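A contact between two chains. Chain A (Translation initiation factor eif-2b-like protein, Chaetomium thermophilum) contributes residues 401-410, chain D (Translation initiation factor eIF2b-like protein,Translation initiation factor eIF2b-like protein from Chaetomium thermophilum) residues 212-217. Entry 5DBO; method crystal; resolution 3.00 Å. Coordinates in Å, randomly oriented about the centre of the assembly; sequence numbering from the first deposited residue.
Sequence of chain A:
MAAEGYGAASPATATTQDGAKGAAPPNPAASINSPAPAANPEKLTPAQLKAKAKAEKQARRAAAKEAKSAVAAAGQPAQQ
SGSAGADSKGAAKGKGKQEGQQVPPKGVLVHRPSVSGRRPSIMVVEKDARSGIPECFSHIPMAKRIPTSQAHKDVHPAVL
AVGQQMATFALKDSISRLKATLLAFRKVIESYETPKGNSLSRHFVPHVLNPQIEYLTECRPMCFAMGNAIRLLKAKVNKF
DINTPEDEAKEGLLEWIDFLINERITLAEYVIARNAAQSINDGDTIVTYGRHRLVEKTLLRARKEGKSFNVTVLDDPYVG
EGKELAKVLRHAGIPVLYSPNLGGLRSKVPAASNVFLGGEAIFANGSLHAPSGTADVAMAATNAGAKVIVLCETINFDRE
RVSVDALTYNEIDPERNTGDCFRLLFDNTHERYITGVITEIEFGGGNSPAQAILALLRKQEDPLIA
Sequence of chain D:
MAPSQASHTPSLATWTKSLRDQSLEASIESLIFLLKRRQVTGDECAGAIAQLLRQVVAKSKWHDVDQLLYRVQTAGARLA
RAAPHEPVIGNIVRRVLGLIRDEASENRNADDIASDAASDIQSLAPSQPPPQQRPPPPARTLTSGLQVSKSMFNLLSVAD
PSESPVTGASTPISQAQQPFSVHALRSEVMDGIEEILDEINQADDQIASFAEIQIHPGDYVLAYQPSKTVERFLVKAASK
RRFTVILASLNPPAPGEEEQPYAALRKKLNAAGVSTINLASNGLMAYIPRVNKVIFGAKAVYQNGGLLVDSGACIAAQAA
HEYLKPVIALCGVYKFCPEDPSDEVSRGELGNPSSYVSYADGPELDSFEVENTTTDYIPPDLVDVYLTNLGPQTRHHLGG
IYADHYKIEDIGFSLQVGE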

ATOM      1  N   ARG A 401     -23.165  -3.592   7.006  1.00 90.19           N
ATOM      2  CA  ARG A 401     -21.920  -2.813   6.988  1.00 89.93           C
ATOM      3  C   ARG A 401     -20.731  -3.510   6.309  1.00 88.59           C
ATOM      4  O   ARG A 401     -20.518  -4.710   6.475  1.00 87.83           O
ATOM      5  N   VAL A 402     -19.935  -2.743   5.570  1.00 88.54           N
ATOM      6  CA  VAL A 402     -18.712  -3.284   4.976  1.00 85.70           C
ATOM      7  C   VAL A 402     -17.483  -2.497   5.433  1.00 79.35           C
ATOM      8  O   VAL A 402     -17.481  -1.269   5.452  1.00 76.98           O
ATOM      9  N   SER A 403     -16.443  -3.218   5.825  1.00 78.25           N
ATOM     10  CA  SER A 403     -15.208  -2.581   6.252  1.00 80.09           C
ATOM     11  C   SER A 403     -14.034  -3.058   5.415  1.00 75.96           C
ATOM     12  O   SER A 403     -13.794  -4.260   5.289  1.00 72.24           O
ATOM     13  N   VAL A 404     -13.311  -2.115   4.827  1.00 77.07           N
ATOM     14  CA  VAL A 404     -12.148  -2.472   4.031  1.00 80.35           C
ATOM     15  C   VAL A 404     -10.823  -2.143   4.732  1.00 82.97           C
ATOM     16  O   VAL A 404      -9.756  -2.553   4.270  1.00 83.07           O
ATOM     17  N   ASP A 405     -10.899  -1.416   5.847  1.00 81.46           N
ATOM     18  CA  ASP A 405      -9.714  -1.109   6.647  1.00 78.22           C
ATOM     19  C   ASP A 405     -10.020  -1.095   8.147  1.00 75.63           C
ATOM     20  O   ASP A 405     -11.178  -1.020   8.555  1.00 81.15           O
ATOM     21  N   ALA A 406      -8.970  -1.164   8.960  1.00 70.24           N
ATOM     22  CA  ALA A 406      -9.098  -1.173  10.413  1.00 67.94           C
ATOM     23  C   ALA A 406      -9.588   0.163  10.981  1.00 69.21           C
ATOM     24  O   ALA A 406     -10.110   0.213  12.094  1.00 75.87           O
ATOM     25  N   LEU A 407      -9.367   1.247  10.243  1.00 63.79           N
ATOM     26  CA  LEU A 407      -9.775   2.586  10.682  1.00 62.83           C
ATOM     27  C   LEU A 407     -11.281   2.876  10.574  1.00 65.02           C
ATOM     28  O   LEU A 407     -11.783   3.760  11.260  1.00 63.23           O
ATOM     29  N   THR A 408     -11.986   2.195   9.675  1.00 67.48           N
ATOM     30  CA  THR A 408     -13.416   2.453   9.498  1.00 67.51           C
ATOM     31  C   THR A 408     -14.223   2.111  10.752  1.00 67.93           C
ATOM     32  O   THR A 408     -15.088   2.881  11.168  1.00 69.64           O
ATOM     33  N   TYR A 409     -13.959   0.945  11.336  1.00 65.79           N
ATOM     34  CA  TYR A 409     -14.664   0.519  12.546  1.00 66.09           C
ATOM     35  C   TYR A 409     -13.670   0.000  13.581  1.00 67.68           C
ATOM     36  O   TYR A 409     -13.182  -1.121  13.462  1.00 74.20           O
ATOM     37  N   ASN A 410     -13.353   0.815  14.580  1.00 64.40           N
ATOM     38  CA  ASN A 410     -12.377   0.428  15.596  1.00 61.80           C
ATOM     39  C   ASN A 410     -12.698   1.122  16.916  1.00 63.35           C
ATOM     40  O   ASN A 410     -13.568   1.983  16.965  1.00 65.06           O
TER
ATOM     41  N   GLU D 212     -18.898  10.264   5.203  1.00 83.92           N
ATOM     42  CA  GLU D 212     -18.280  10.504   6.501  1.00 85.18           C
ATOM     43  C   GLU D 212     -17.709   9.209   7.072  1.00 82.15           C
ATOM     44  O   GLU D 212     -16.667   9.218   7.725  1.00 83.29           O
ATOM     45  N   ILE D 213     -18.384   8.096   6.802  1.00 79.94           N
ATOM     46  CA  ILE D 213     -17.908   6.777   7.213  1.00 78.28           C
ATOM     47  C   ILE D 213     -16.742   6.279   6.358  1.00 75.59           C
ATOM     48  O   ILE D 213     -15.767   5.737   6.878  1.00 73.88           O
ATOM     49  N   GLN D 214     -16.842   6.441   5.042  1.00 75.77           N
ATOM     50  CA  GLN D 214     -15.797   5.898   4.176  1.00 74.57           C
ATOM     51  C   GLN D 214     -14.502   6.716   4.163  1.00 69.76           C
ATOM     52  O   GLN D 214     -13.418   6.166   3.979  1.00 67.00           O
ATOM     53  N   ILE D 215     -14.612   8.024   4.362  1.00 66.47           N
ATOM     54  CA  ILE D 215     -13.438   8.885   4.374  1.00 60.63           C
ATOM     55  C   ILE D 215     -13.056   9.317   5.788  1.00 63.57           C
ATOM     56  O   ILE D 215     -13.898   9.786   6.554  1.00 65.71           O
ATOM     57  N   HIS D 216     -11.774   9.164   6.116  1.00 66.32           N
ATOM     58  CA  HIS D 216     -11.265   9.453   7.452  1.00 69.00           C
ATOM     59  C   HIS D 216     -10.421  10.716   7.423  1.00 69.12           C
ATOM     60  O   HIS D 216      -9.988  11.140   6.354  1.00 70.52           O
ATOM     61  N   PRO D 217     -10.173  11.321   8.599  1.00 68.93           N
ATOM     62  CA  PRO D 217      -9.302  12.503   8.624  1.00 70.52           C
ATOM     63  C   PRO D 217      -7.898  12.203   8.123  1.00 68.94           C
ATOM     64  O   PRO D 217      -7.295  11.214   8.531  1.00 67.70           O
TER

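What does the end of the chain D helix offer to chain A? D:Glu212 stays out of reach, so the contact begins with D:Ile213, whose CA-to-CB bond runs sideways to the other stretch. Chi1 m sets its CG2 methyl 3.9 Å from CG2 of A:Thr408 and also 3.9 Å from OH of A:Tyr409; chi2 is m as well. A:Tyr409 (chi1 m) likewise starts out sideways, but its end comes nearer, and its ring meets the methyl obliquely, with CZ of A:Tyr409 4.3 Å from CG2 of D:Ile213. The patch is small and mostly apolar, although one of its closest atoms is the tyrosine hydroxyl oxygen.

How does D:Gln214 take part when its CB points away? Chi1 and chi2, both m, fold the chain back, so that the amide end returns to chain A. There NE2 of D:Gln214 stands 4.1 Å from O of A:Val402, too far for a hydrogen bond, while OE1 of D:Gln214 is 4.4 Å from CG2 of A:Val404. The amide therefore packs loosely. D:Ile215, the first residue to leave helical geometry, points away and touches nothing here.

Why is D:His216 the centre of the contact? It points toward chain A with chi1 m and has the largest area covered by the opposing stretch. CB of A:Leu407 (chi1 m, chi2 p) lies over one face of the D:His216 ring, 4.1 Å from its centroid and almost on the ring normal, a CH-pi contact.

What meets the edge of that ring? OD2 of A:Asp405 (chi1 p) approaches CE1 of D:His216 at 3.0 Å, placing an acidic oxygen beside a polarised ring carbon. Nearby, OG1 of A:Thr408 (chi1 m) and NE2 of D:His216 form a weak 3.4 Å hydrogen bond; the hydroxyl position is less sure because OG1 is modelled too close to a neighbour. D:Pro217 lies beyond reach.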

ATOM      1  CB  ARG A 401     -21.510  -2.439   8.421  1.00 89.08           C
ATOM      2  CG  ARG A 401     -22.462  -1.510   9.157  1.00 89.27           C
ATOM      3  CD  ARG A 401     -22.066  -1.367  10.620  1.00 88.87           C
ATOM      4  NE  ARG A 401     -22.817  -0.313  11.294  1.00 93.43           N
ATOM      5  CZ  ARG A 401     -23.952  -0.509  11.959  1.00 95.57           C
ATOM      6  NH1 ARG A 401     -24.566   0.514  12.543  1.00 96.25           N
ATOM      7  NH2 ARG A 401     -24.479  -1.726  12.035  1.00 94.04           N
ATOM      8  CB  VAL A 402     -18.773  -3.293   3.428  1.00 87.71           C
ATOM      9  CG1 VAL A 402     -19.855  -4.248   2.947  1.00 85.01           C
ATOM     10  CG2 VAL A 402     -18.996  -1.891   2.872  1.00 91.62           C
ATOM     11  CB  SER A 403     -14.944  -2.863   7.729  1.00 83.75           C
ATOM     12  OG  SER A 403     -13.657  -2.411   8.113  1.00 85.05           O
ATOM     13  CB  VAL A 404     -12.211  -1.797   2.671  1.00 79.68           C
ATOM     14  CG1 VAL A 404     -13.322  -2.426   1.872  1.00 75.70           C
ATOM     15  CG2 VAL A 404     -12.442  -0.305   2.833  1.00 81.58           C
ATOM     16  CB  ASP A 405      -9.113   0.240   6.221  1.00 81.80           C
ATOM     17  CG  ASP A 405     -10.080   1.409   6.388  1.00 85.52           C
ATOM     18  OD1 ASP A 405     -11.112   1.258   7.063  1.00 90.89           O
ATOM     19  OD2 ASP A 405      -9.811   2.494   5.830  1.00 85.89           O
ATOM     20  CB  ALA A 406      -7.781  -1.559  11.045  1.00 69.25           C
ATOM     21  CB  LEU A 407      -8.989   3.661   9.922  1.00 63.35           C
ATOM     22  CG  LEU A 407      -7.649   4.111  10.529  1.00 64.26           C
ATOM     23  CD1 LEU A 407      -6.764   2.958  11.000  1.00 41.61           C
ATOM     24  CD2 LEU A 407      -6.900   4.987   9.538  1.00 67.47           C
ATOM     25  CB  THR A 408     -14.010   1.669   8.310  1.00 65.51           C
ATOM     26  OG1 THR A 408     -13.278   1.960   7.116  1.00 65.22           O
ATOM     27  CG2 THR A 408     -15.455   2.066   8.096  1.00 67.35           C
ATOM     28  CB  TYR A 409     -15.704  -0.568  12.235  1.00 64.94           C
ATOM     29  CG  TYR A 409     -16.845  -0.132  11.336  1.00 61.92           C
ATOM     30  CD1 TYR A 409     -17.837   0.715  11.803  1.00 63.97           C
ATOM     31  CD2 TYR A 409     -16.938  -0.590  10.026  1.00 60.24           C
ATOM     32  CE1 TYR A 409     -18.884   1.113  10.987  1.00 65.74           C
ATOM     33  CE2 TYR A 409     -17.980  -0.197   9.201  1.00 64.24           C
ATOM     34  CZ  TYR A 409     -18.951   0.656   9.687  1.00 67.81           C
ATOM     35  OH  TYR A 409     -19.995   1.050   8.878  1.00 72.80           O
ATOM     36  CB  ASN A 410     -10.955   0.764  15.122  1.00 58.10           C
ATOM     37  CG  ASN A 410      -9.906  -0.220  15.631  1.00 51.79           C
ATOM     38  OD1 ASN A 410      -9.865  -0.568  16.812  1.00 53.78           O
ATOM     39  ND2 ASN A 410      -9.074  -0.703  14.719  1.00 45.22           N
TER
ATOM     40  CB  GLU D 212     -19.301  11.122   7.465  1.00 92.14           C
ATOM     41  CG  GLU D 212     -19.114  10.754   8.933  1.00 99.77           C
ATOM     42  CD  GLU D 212     -20.183  11.358   9.836  1.00108.62           C
ATOM     43  OE1 GLU D 212     -21.386  11.112   9.597  1.00105.95           O
ATOM     44  OE2 GLU D 212     -19.817  12.077  10.791  1.00114.67           O
ATOM     45  CB  ILE D 213     -19.036   5.723   7.162  1.00 79.56           C
ATOM     46  CG1 ILE D 213     -20.190   6.133   8.077  1.00 84.13           C
ATOM     47  CG2 ILE D 213     -18.513   4.360   7.580  1.00 77.33           C
ATOM     48  CD1 ILE D 213     -19.789   6.244   9.535  1.00 86.68           C
ATOM     49  CB  GLN D 214     -16.327   5.740   2.748  1.00 77.35           C
ATOM     50  CG  GLN D 214     -17.171   4.490   2.566  1.00 84.95           C
ATOM     51  CD  GLN D 214     -16.411   3.218   2.898  1.00 89.00           C
ATOM     52  OE1 GLN D 214     -15.189   3.155   2.756  1.00 91.91           O
ATOM     53  NE2 GLN D 214     -17.130   2.203   3.366  1.00 87.41           N
ATOM     54  CB  ILE D 215     -13.671  10.117   3.490  1.00 58.21           C
ATOM     55  CG1 ILE D 215     -13.778   9.675   2.027  1.00 56.33           C
ATOM     56  CG2 ILE D 215     -12.553  11.143   3.667  1.00 59.10           C
ATOM     57  CD1 ILE D 215     -14.097  10.794   1.073  1.00 59.50           C
ATOM     58  CB  HIS D 216     -10.438   8.281   7.984  1.00 71.22           C
ATOM     59  CG  HIS D 216     -11.051   6.941   7.733  1.00 76.49           C
ATOM     60  ND1 HIS D 216     -10.552   6.059   6.798  1.00 80.04           N
ATOM     61  CD2 HIS D 216     -12.121   6.331   8.295  1.00 81.22           C
ATOM     62  CE1 HIS D 216     -11.289   4.962   6.796  1.00 85.35           C
ATOM     63  NE2 HIS D 216     -12.248   5.103   7.693  1.00 86.22           N
ATOM     64  CB  PRO D 217      -9.275  12.878  10.110  1.00 71.86           C
ATOM     65  CG  PRO D 217     -10.552  12.338  10.644  1.00 71.25           C
ATOM     66  CD  PRO D 217     -10.739  11.042   9.929  1.00 67.88           C
TER